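Local coordinates for protein nucleoporin NUP170 (Chaetomium thermophilum, PDB 5HAX) that probably serves as a scaffold nucleoporin of the nuclear pore complex, joining an N-terminal beta-propeller to an alpha-helical C-terminal region, at residues P5-V13 against L672-E680; F560-L569 against V582-A590. All blocks are in the same frame, centred on the assembly; numbering follows the deposited sequence.

In the fold
Both contacts lie in the helical part of the chain, about 32 and 33 Å from its centre and on the same side of it, apart from the blades of the beta-propeller. Contact 2 is local, closing the link between helices 549-562 and 586-599, and is nested along the chain inside the span of 658 residues that contact 1 closes. In contact 1 the N-terminal helix 5-20, which comes before the first propeller strands, packs on helix 663-694, so the start of the chain is fastened to the helices that come after the last of them. The centres are about 16 Å apart, and the two contacts meet where Leu-675 CD1 lies 3.6 Å from His-588 NE2.

Contact 1. Residues P5-V13 against L672-E680; sequences PVAKAAQVV and LHALQKLME
Leu-678 is a knob in a hole formed by Val-6, Ala-9, Ala-10 and Val-13 of the N-terminal helix, where two helices cross. The axes of the segments cross nearly at right angles (95°) and approach to 7.7 Å, a close packing made possible by the small Ala-9 and Ala-674 at the crossing. Followed outward, Leu-678 first meets Ala-9 with its CB, whose distance to Ala-9 CB is 3.9 Å. CG stands anti to the backbone N (chi1 -179°), which sends the branch across toward the other helix. There CD2 lies 3.7 Å from both Ala-9 CB and Val-13 CG2, and it also touches the backbone N of Ala-10. Trp-603 covers Ala-10 and Val-13 from a loop beyond the two segments.

Ala-9 points its CB toward helix 663-694. Its methyl rests 3.5 Å from Ala-674 O and also meets the CB of that alanine and Leu-675 CD2. Leu-675 starts out pointing back from the N-terminal helix, but its CD2 branch reaches Ala-9, while other parts of the side chain pack on His-588 and Leu-591 of helix 586-599. No hydrogen bond joins the segments; the carbonyls of Pro-5 and Ala-674 instead accept within their own helices, from Ala-9 N and Leu-678 N.

At the start of the N-terminal helix, Pro-5 turns its CB onto Ala-674, and its CG approaches the edge of the His-673 imidazole near the ring plane. Val-6 lays CG1 over the next turn, close to Lys-677 CB, while the amine of that lysine leads away to a salt bridge with Glu-680. The same methyl carbon, Val-6 CG1, lies 3.8 Å from Lys-677 O.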
loop_
_atom_site.group_PDB
_atom_site.type_symbol
_atom_site.label_atom_id
_atom_site.label_comp_id
_atom_site.label_asym_id
_atom_site.label_seq_id
_atom_site.Cartn_x
_atom_site.Cartn_y
_atom_site.Cartn_z
ATOM N N PRO A 5 -4.821 -35.735 12.803
ATOM C CA PRO A 5 -5.621 -34.596 12.322
ATOM C C PRO A 5 -4.848 -33.300 12.119
ATOM O O PRO A 5 -4.812 -32.778 10.999
ATOM C CB PRO A 5 -6.677 -34.439 13.423
ATOM C CG PRO A 5 -6.849 -35.815 13.967
ATOM C CD PRO A 5 -5.500 -36.474 13.882
ATOM N N VAL A 6 -4.240 -32.761 13.181
ATOM C CA VAL A 6 -3.605 -31.445 13.086
ATOM C C VAL A 6 -2.515 -31.442 12.024
ATOM O O VAL A 6 -2.286 -30.422 11.362
ATOM C CB VAL A 6 -3.045 -31.011 14.456
ATOM C CG1 VAL A 6 -4.168 -30.892 15.479
ATOM C CG2 VAL A 6 -1.968 -31.978 14.932
ATOM N N ALA A 7 -1.825 -32.570 11.843
ATOM C CA ALA A 7 -0.812 -32.654 10.797
ATOM C C ALA A 7 -1.446 -32.685 9.414
ATOM O O ALA A 7 -0.871 -32.151 8.458
ATOM C CB ALA A 7 0.062 -33.888 11.012
ATOM N N LYS A 8 -2.620 -33.306 9.284
ATOM C CA LYS A 8 -3.341 -33.277 8.016
ATOM C C LYS A 8 -3.800 -31.863 7.687
ATOM O O LYS A 8 -3.633 -31.389 6.557
ATOM C CB LYS A 8 -4.541 -34.222 8.072
ATOM C CG LYS A 8 -4.393 -35.496 7.255
ATOM C CD LYS A 8 -5.751 -36.149 7.034
ATOM C CE LYS A 8 -5.660 -37.364 6.124
ATOM N NZ LYS A 8 -5.188 -38.579 6.845
ATOM N N ALA A 9 -4.385 -31.176 8.671
ATOM C CA ALA A 9 -4.859 -29.815 8.453
ATOM C C ALA A 9 -3.701 -28.868 8.169
ATOM O O ALA A 9 -3.829 -27.955 7.345
ATOM C CB ALA A 9 -5.656 -29.343 9.668
ATOM N N ALA A 10 -2.564 -29.067 8.843
ATOM C CA ALA A 10 -1.388 -28.251 8.565
ATOM C C ALA A 10 -0.939 -28.404 7.120
ATOM O O ALA A 10 -0.431 -27.450 6.521
ATOM C CB ALA A 10 -0.251 -28.625 9.515
ATOM N N GLN A 11 -1.118 -29.596 6.547
ATOM C CA GLN A 11 -0.809 -29.799 5.136
ATOM C C GLN A 11 -1.690 -28.924 4.253
ATOM O O GLN A 11 -1.221 -28.364 3.255
ATOM C CB GLN A 11 -0.986 -31.271 4.774
ATOM C CG GLN A 11 0.174 -31.876 4.008
ATOM C CD GLN A 11 -0.064 -33.332 3.658
ATOM O OE1 GLN A 11 -0.645 -34.083 4.442
ATOM N NE2 GLN A 11 0.373 -33.735 2.472
ATOM N N VAL A 12 -2.971 -28.797 4.608
ATOM C CA VAL A 12 -3.881 -27.943 3.849
ATOM C C VAL A 12 -3.453 -26.485 3.959
ATOM O O VAL A 12 -3.521 -25.727 2.984
ATOM C CB VAL A 12 -5.329 -28.142 4.337
ATOM C CG1 VAL A 12 -6.281 -27.203 3.602
ATOM C CG2 VAL A 12 -5.754 -29.592 4.158
ATOM N N VAL A 13 -3.020 -26.065 5.151
ATOM C CA VAL A 13 -2.583 -24.685 5.346
ATOM C C VAL A 13 -1.373 -24.387 4.471
ATOM O O VAL A 13 -1.327 -23.370 3.768
ATOM C CB VAL A 13 -2.279 -24.425 6.834
ATOM C CG1 VAL A 13 -1.626 -23.060 7.027
ATOM C CG2 VAL A 13 -3.550 -24.529 7.665
ATOM N N LEU A 672 -13.086 -31.498 7.951
ATOM C CA LEU A 672 -13.574 -30.415 8.798
ATOM C C LEU A 672 -13.153 -30.618 10.245
ATOM O O LEU A 672 -12.806 -29.656 10.941
ATOM C CB LEU A 672 -15.095 -30.314 8.688
ATOM C CG LEU A 672 -15.632 -29.880 7.321
ATOM C CD1 LEU A 672 -17.140 -30.056 7.258
ATOM C CD2 LEU A 672 -15.253 -28.439 7.019
ATOM N N HIS A 673 -13.171 -31.867 10.718
ATOM C CA HIS A 673 -12.736 -32.149 12.082
ATOM C C HIS A 673 -11.271 -31.789 12.277
ATOM O O HIS A 673 -10.898 -31.205 13.301
ATOM C CB HIS A 673 -12.963 -33.623 12.413
ATOM C CG HIS A 673 -12.208 -34.086 13.619
ATOM N ND1 HIS A 673 -12.668 -33.897 14.905
ATOM C CD2 HIS A 673 -11.016 -34.718 13.736
ATOM C CE1 HIS A 673 -11.796 -34.397 15.760
ATOM N NE2 HIS A 673 -10.784 -34.901 15.078
ATOM N N ALA A 674 -10.421 -32.140 11.309
ATOM C CA ALA A 674 -8.999 -31.842 11.428
ATOM C C ALA A 674 -8.752 -30.340 11.496
ATOM O O ALA A 674 -7.906 -29.877 12.269
ATOM C CB ALA A 674 -8.238 -32.458 10.254
ATOM N N LEU A 675 -9.486 -29.561 10.696
ATOM C CA LEU A 675 -9.326 -28.110 10.732
ATOM C C LEU A 675 -9.698 -27.548 12.097
ATOM O O LEU A 675 -9.005 -26.670 12.625
ATOM C CB LEU A 675 -10.178 -27.457 9.643
ATOM C CG LEU A 675 -9.721 -27.636 8.194
ATOM C CD1 LEU A 675 -10.724 -26.996 7.248
ATOM C CD2 LEU A 675 -8.333 -27.043 7.982
ATOM N N GLN A 676 -10.788 -28.042 12.687
ATOM C CA GLN A 676 -11.205 -27.553 13.996
ATOM C C GLN A 676 -10.203 -27.930 15.080
ATOM O O GLN A 676 -9.998 -27.161 16.027
ATOM C CB GLN A 676 -12.595 -28.090 14.334
ATOM C CG GLN A 676 -13.698 -27.489 13.477
ATOM C CD GLN A 676 -15.072 -28.029 13.822
ATOM O OE1 GLN A 676 -15.818 -27.416 14.585
ATOM N NE2 GLN A 676 -15.415 -29.178 13.252
ATOM N N LYS A 677 -9.570 -29.099 14.963
ATOM C CA LYS A 677 -8.519 -29.463 15.908
ATOM C C LYS A 677 -7.290 -28.581 15.739
ATOM O O LYS A 677 -6.588 -28.302 16.718
ATOM C CB LYS A 677 -8.144 -30.935 15.738
ATOM C CG LYS A 677 -9.058 -31.895 16.483
ATOM C CD LYS A 677 -8.832 -31.815 17.986
ATOM C CE LYS A 677 -9.811 -32.686 18.750
ATOM N NZ LYS A 677 -9.644 -32.536 20.221
ATOM N N LEU A 678 -7.011 -28.137 14.513
ATOM C CA LEU A 678 -5.906 -27.208 14.307
ATOM C C LEU A 678 -6.225 -25.844 14.902
ATOM O O LEU A 678 -5.340 -25.177 15.449
ATOM C CB LEU A 678 -5.596 -27.091 12.814
ATOM C CG LEU A 678 -4.446 -26.158 12.425
ATOM C CD1 LEU A 678 -3.144 -26.591 13.081
ATOM C CD2 LEU A 678 -4.296 -26.113 10.912
ATOM N N MET A 679 -7.488 -25.419 14.819
ATOM C CA MET A 679 -7.879 -24.126 15.372
ATOM C C MET A 679 -7.647 -24.078 16.876
ATOM O O MET A 679 -7.041 -23.131 17.392
ATOM C CB MET A 679 -9.345 -23.839 15.049
ATOM C CG MET A 679 -9.618 -23.561 13.583
ATOM S SD MET A 679 -11.371 -23.298 13.265
ATOM C CE MET A 679 -11.587 -24.251 11.765
ATOM N N GLU A 680 -8.129 -25.089 17.604
ATOM C CA GLU A 680 -7.918 -25.109 19.048
ATOM C C GLU A 680 -6.436 -25.223 19.376
ATOM O O GLU A 680 -5.956 -24.616 20.339
ATOM C CB GLU A 680 -8.710 -26.250 19.690
ATOM C CG GLU A 680 -8.254 -27.648 19.308
ATOM C CD GLU A 680 -8.991 -28.731 20.075
ATOM O OE1 GLU A 680 -10.220 -28.600 20.264
ATOM O OE2 GLU A 680 -8.341 -29.709 20.498
#

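Contact 2. Residues F560-L569 against V582-A590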
loop_
_atom_site.group_PDB
_atom_site.type_symbol
_atom_site.label_atom_id
_atom_site.label_comp_id
_atom_site.label_asym_id
_atom_site.label_seq_id
_atom_site.Cartn_x
_atom_site.Cartn_y
_atom_site.Cartn_z
ATOM N N PHE A 560 -23.401 -19.064 3.555
ATOM C CA PHE A 560 -22.359 -20.057 3.797
ATOM C C PHE A 560 -22.935 -21.469 3.797
ATOM O O PHE A 560 -22.310 -22.405 3.286
ATOM C CB PHE A 560 -21.667 -19.747 5.125
ATOM C CG PHE A 560 -20.523 -20.664 5.455
ATOM C CD1 PHE A 560 -20.653 -21.630 6.438
ATOM C CD2 PHE A 560 -19.310 -20.545 4.798
ATOM C CE1 PHE A 560 -19.600 -22.466 6.752
ATOM C CE2 PHE A 560 -18.252 -21.381 5.108
ATOM C CZ PHE A 560 -18.398 -22.343 6.086
ATOM N N ILE A 561 -24.132 -21.635 4.359
ATOM C CA ILE A 561 -24.773 -22.947 4.411
ATOM C C ILE A 561 -25.343 -23.326 3.049
ATOM O O ILE A 561 -25.045 -24.398 2.510
ATOM C CB ILE A 561 -25.870 -22.945 5.495
ATOM C CG1 ILE A 561 -25.244 -22.801 6.886
ATOM C CG2 ILE A 561 -26.716 -24.216 5.420
ATOM C CD1 ILE A 561 -26.249 -22.482 7.979
ATOM N N GLU A 562 -26.167 -22.448 2.473
ATOM C CA GLU A 562 -26.988 -22.823 1.324
ATOM C C GLU A 562 -26.169 -23.019 0.054
ATOM O O GLU A 562 -26.531 -23.855 -0.783
ATOM C CB GLU A 562 -28.061 -21.760 1.089
ATOM C CG GLU A 562 -29.141 -21.718 2.160
ATOM C CD GLU A 562 -30.120 -22.870 2.048
ATOM O OE1 GLU A 562 -30.411 -23.509 3.081
ATOM O OE2 GLU A 562 -30.605 -23.133 0.926
ATOM N N TYR A 563 -25.083 -22.264 -0.121
ATOM C CA TYR A 563 -24.333 -22.257 -1.372
ATOM C C TYR A 563 -22.922 -22.813 -1.212
ATOM O O TYR A 563 -22.083 -22.627 -2.100
ATOM C CB TYR A 563 -24.283 -20.840 -1.942
ATOM C CG TYR A 563 -25.619 -20.131 -1.926
ATOM C CD1 TYR A 563 -26.668 -20.563 -2.726
ATOM C CD2 TYR A 563 -25.829 -19.024 -1.115
ATOM C CE1 TYR A 563 -27.891 -19.918 -2.714
ATOM C CE2 TYR A 563 -27.048 -18.371 -1.097
ATOM C CZ TYR A 563 -28.074 -18.822 -1.897
ATOM O OH TYR A 563 -29.289 -18.172 -1.880
ATOM N N GLY A 564 -22.648 -23.506 -0.106
ATOM C CA GLY A 564 -21.324 -24.045 0.146
ATOM C C GLY A 564 -20.971 -25.300 -0.626
ATOM O O GLY A 564 -19.819 -25.741 -0.562
ATOM N N GLY A 565 -21.923 -25.889 -1.345
ATOM C CA GLY A 565 -21.641 -27.078 -2.127
ATOM C C GLY A 565 -21.623 -28.337 -1.274
ATOM O O GLY A 565 -22.222 -28.401 -0.195
ATOM N N GLN A 566 -20.919 -29.351 -1.770
ATOM C CA GLN A 566 -20.898 -30.649 -1.108
ATOM C C GLN A 566 -19.709 -31.449 -1.630
ATOM O O GLN A 566 -19.165 -31.137 -2.697
ATOM C CB GLN A 566 -22.210 -31.412 -1.346
ATOM C CG GLN A 566 -22.506 -31.705 -2.806
ATOM C CD GLN A 566 -23.823 -32.433 -2.996
ATOM O OE1 GLN A 566 -24.699 -32.389 -2.132
ATOM N NE2 GLN A 566 -23.967 -33.113 -4.127
ATOM N N PRO A 567 -19.289 -32.482 -0.902
ATOM C CA PRO A 567 -18.168 -33.317 -1.347
ATOM C C PRO A 567 -18.596 -34.358 -2.370
ATOM O O PRO A 567 -19.740 -34.818 -2.381
ATOM C CB PRO A 567 -17.705 -33.988 -0.048
ATOM C CG PRO A 567 -18.970 -34.103 0.752
ATOM C CD PRO A 567 -19.760 -32.863 0.443
ATOM N N ARG A 568 -17.646 -34.749 -3.223
ATOM C CA ARG A 568 -17.949 -35.639 -4.337
ATOM C C ARG A 568 -16.735 -36.485 -4.700
ATOM O O ARG A 568 -15.587 -36.078 -4.498
ATOM C CB ARG A 568 -18.403 -34.846 -5.569
ATOM C CG ARG A 568 -19.837 -34.359 -5.499
ATOM C CD ARG A 568 -20.112 -33.275 -6.524
ATOM N NE ARG A 568 -21.509 -32.851 -6.501
ATOM C CZ ARG A 568 -22.476 -33.393 -7.237
ATOM N NH1 ARG A 568 -22.209 -34.390 -8.072
ATOM N NH2 ARG A 568 -23.717 -32.935 -7.140
ATOM N N LEU A 569 -17.012 -37.669 -5.248
ATOM C CA LEU A 569 -15.967 -38.511 -5.817
ATOM C C LEU A 569 -15.475 -37.924 -7.135
ATOM O O LEU A 569 -16.261 -37.413 -7.938
ATOM C CB LEU A 569 -16.491 -39.930 -6.054
ATOM C CG LEU A 569 -16.883 -40.777 -4.842
ATOM C CD1 LEU A 569 -17.495 -42.099 -5.295
ATOM C CD2 LEU A 569 -15.681 -41.027 -3.947
ATOM N N VAL A 582 -10.982 -37.747 -3.162
ATOM C CA VAL A 582 -12.247 -37.031 -3.069
ATOM C C VAL A 582 -12.006 -35.560 -3.385
ATOM O O VAL A 582 -10.894 -35.042 -3.256
ATOM C CB VAL A 582 -12.880 -37.188 -1.666
ATOM C CG1 VAL A 582 -14.212 -36.447 -1.563
ATOM C CG2 VAL A 582 -13.064 -38.660 -1.330
ATOM N N ARG A 583 -13.075 -34.889 -3.817
ATOM C CA ARG A 583 -13.113 -33.435 -3.941
ATOM C C ARG A 583 -13.992 -32.895 -2.819
ATOM O O ARG A 583 -15.213 -33.079 -2.835
ATOM C CB ARG A 583 -13.646 -33.005 -5.305
ATOM C CG ARG A 583 -12.697 -33.274 -6.458
ATOM C CD ARG A 583 -13.160 -32.569 -7.723
ATOM N NE ARG A 583 -12.304 -32.868 -8.867
ATOM C CZ ARG A 583 -12.500 -32.393 -10.093
ATOM N NH1 ARG A 583 -13.528 -31.592 -10.345
ATOM N NH2 ARG A 583 -11.668 -32.722 -11.072
ATOM N N LEU A 584 -13.369 -32.231 -1.849
ATOM C CA LEU A 584 -14.104 -31.654 -0.736
ATOM C C LEU A 584 -14.952 -30.474 -1.206
ATOM O O LEU A 584 -14.723 -29.891 -2.270
ATOM C CB LEU A 584 -13.139 -31.211 0.365
ATOM C CG LEU A 584 -12.281 -32.335 0.953
ATOM C CD1 LEU A 584 -11.214 -31.771 1.874
ATOM C CD2 LEU A 584 -13.147 -33.340 1.697
ATOM N N SER A 585 -15.946 -30.127 -0.395
ATOM C CA SER A 585 -16.875 -29.069 -0.756
ATOM C C SER A 585 -16.168 -27.716 -0.793
ATOM O O SER A 585 -15.089 -27.527 -0.224
ATOM C CB SER A 585 -18.038 -29.009 0.233
ATOM O OG SER A 585 -17.616 -28.500 1.488
ATOM N N SER A 586 -16.798 -26.763 -1.484
ATOM C CA SER A 586 -16.320 -25.388 -1.456
ATOM C C SER A 586 -16.455 -24.780 -0.069
ATOM O O SER A 586 -15.725 -23.841 0.261
ATOM C CB SER A 586 -17.087 -24.547 -2.476
ATOM O OG SER A 586 -16.890 -25.046 -3.787
ATOM N N ARG A 587 -17.373 -25.305 0.745
ATOM C CA ARG A 587 -17.494 -24.864 2.129
ATOM C C ARG A 587 -16.234 -25.196 2.920
ATOM O O ARG A 587 -15.768 -24.388 3.731
ATOM C CB ARG A 587 -18.723 -25.520 2.758
ATOM C CG ARG A 587 -19.214 -24.876 4.037
ATOM C CD ARG A 587 -20.470 -25.571 4.556
ATOM N NE ARG A 587 -21.602 -25.451 3.635
ATOM C CZ ARG A 587 -21.927 -26.346 2.705
ATOM N NH1 ARG A 587 -22.980 -26.134 1.926
ATOM N NH2 ARG A 587 -21.211 -27.451 2.543
ATOM N N HIS A 588 -15.663 -26.382 2.689
ATOM C CA HIS A 588 -14.433 -26.765 3.376
ATOM C C HIS A 588 -13.259 -25.903 2.930
ATOM O O HIS A 588 -12.511 -25.377 3.763
ATOM C CB HIS A 588 -14.119 -28.239 3.122
ATOM C CG HIS A 588 -12.714 -28.616 3.472
ATOM N ND1 HIS A 588 -11.660 -28.456 2.597
ATOM C CD2 HIS A 588 -12.184 -29.126 4.609
ATOM C CE1 HIS A 588 -10.543 -28.858 3.178
ATOM N NE2 HIS A 588 -10.833 -29.270 4.398
ATOM N N ASP A 589 -13.063 -25.775 1.616
ATOM C CA ASP A 589 -11.959 -24.967 1.107
ATOM C C ASP A 589 -12.058 -23.533 1.612
ATOM O O ASP A 589 -11.039 -22.900 1.912
ATOM C CB ASP A 589 -11.950 -25.000 -0.422
ATOM C CG ASP A 589 -11.868 -26.413 -0.978
ATOM O OD1 ASP A 589 -11.253 -27.281 -0.323
ATOM O OD2 ASP A 589 -12.422 -26.655 -2.071
ATOM N N ALA A 590 -13.284 -23.015 1.730
ATOM C CA ALA A 590 -13.479 -21.667 2.253
ATOM C C ALA A 590 -13.017 -21.564 3.701
ATOM O O ALA A 590 -12.376 -20.580 4.087
ATOM C CB ALA A 590 -14.950 -21.271 2.134
#
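A helix-loop-helix connection, tied by a short antiparallel beta ladder, brings the end of helix 549-562 against the start of helix 586-599. Arg-587 is its main clasp. Its CG lies over one face of the Phe-560 ring in a CH-pi contact, 3.8 Å from the centroid; a bend at chi3 (-63°) turns the chain back toward the carbonyls, and the guanidinium plane stands nearly perpendicular to the ring. Three carbonyls ending the first helix and entering the loop receive its N-H groups: NE bonds Phe-560 O, NH1 bonds Ile-561 O at 2.8 Å, and NH1 and NH2 together grip Gly-565 O end-on. One face of the guanidinium rests on Gly-564 CA, where a side chain would collide with Arg-587 NE. A leucine in place of Arg-587 would probably leave these carbonyls without their shared donor and the turn after the helix freer to move.

Ser-585 N-caps the second helix, its OG accepting from His-588 N at 3.1 Å and also bonding Glu-668 of helix 663-694. The CB of this serine packs against the backbone of Gln-566. Farther along, Arg-568 and Arg-583 form the hydrogen-bonded pair of the ladder. Arg-568 N bonds Arg-583 O at 3.0 Å, and in return Arg-583 N meets Arg-568 O at 2.9 Å, nearly in line with the carbonyl (C=O...N 173°).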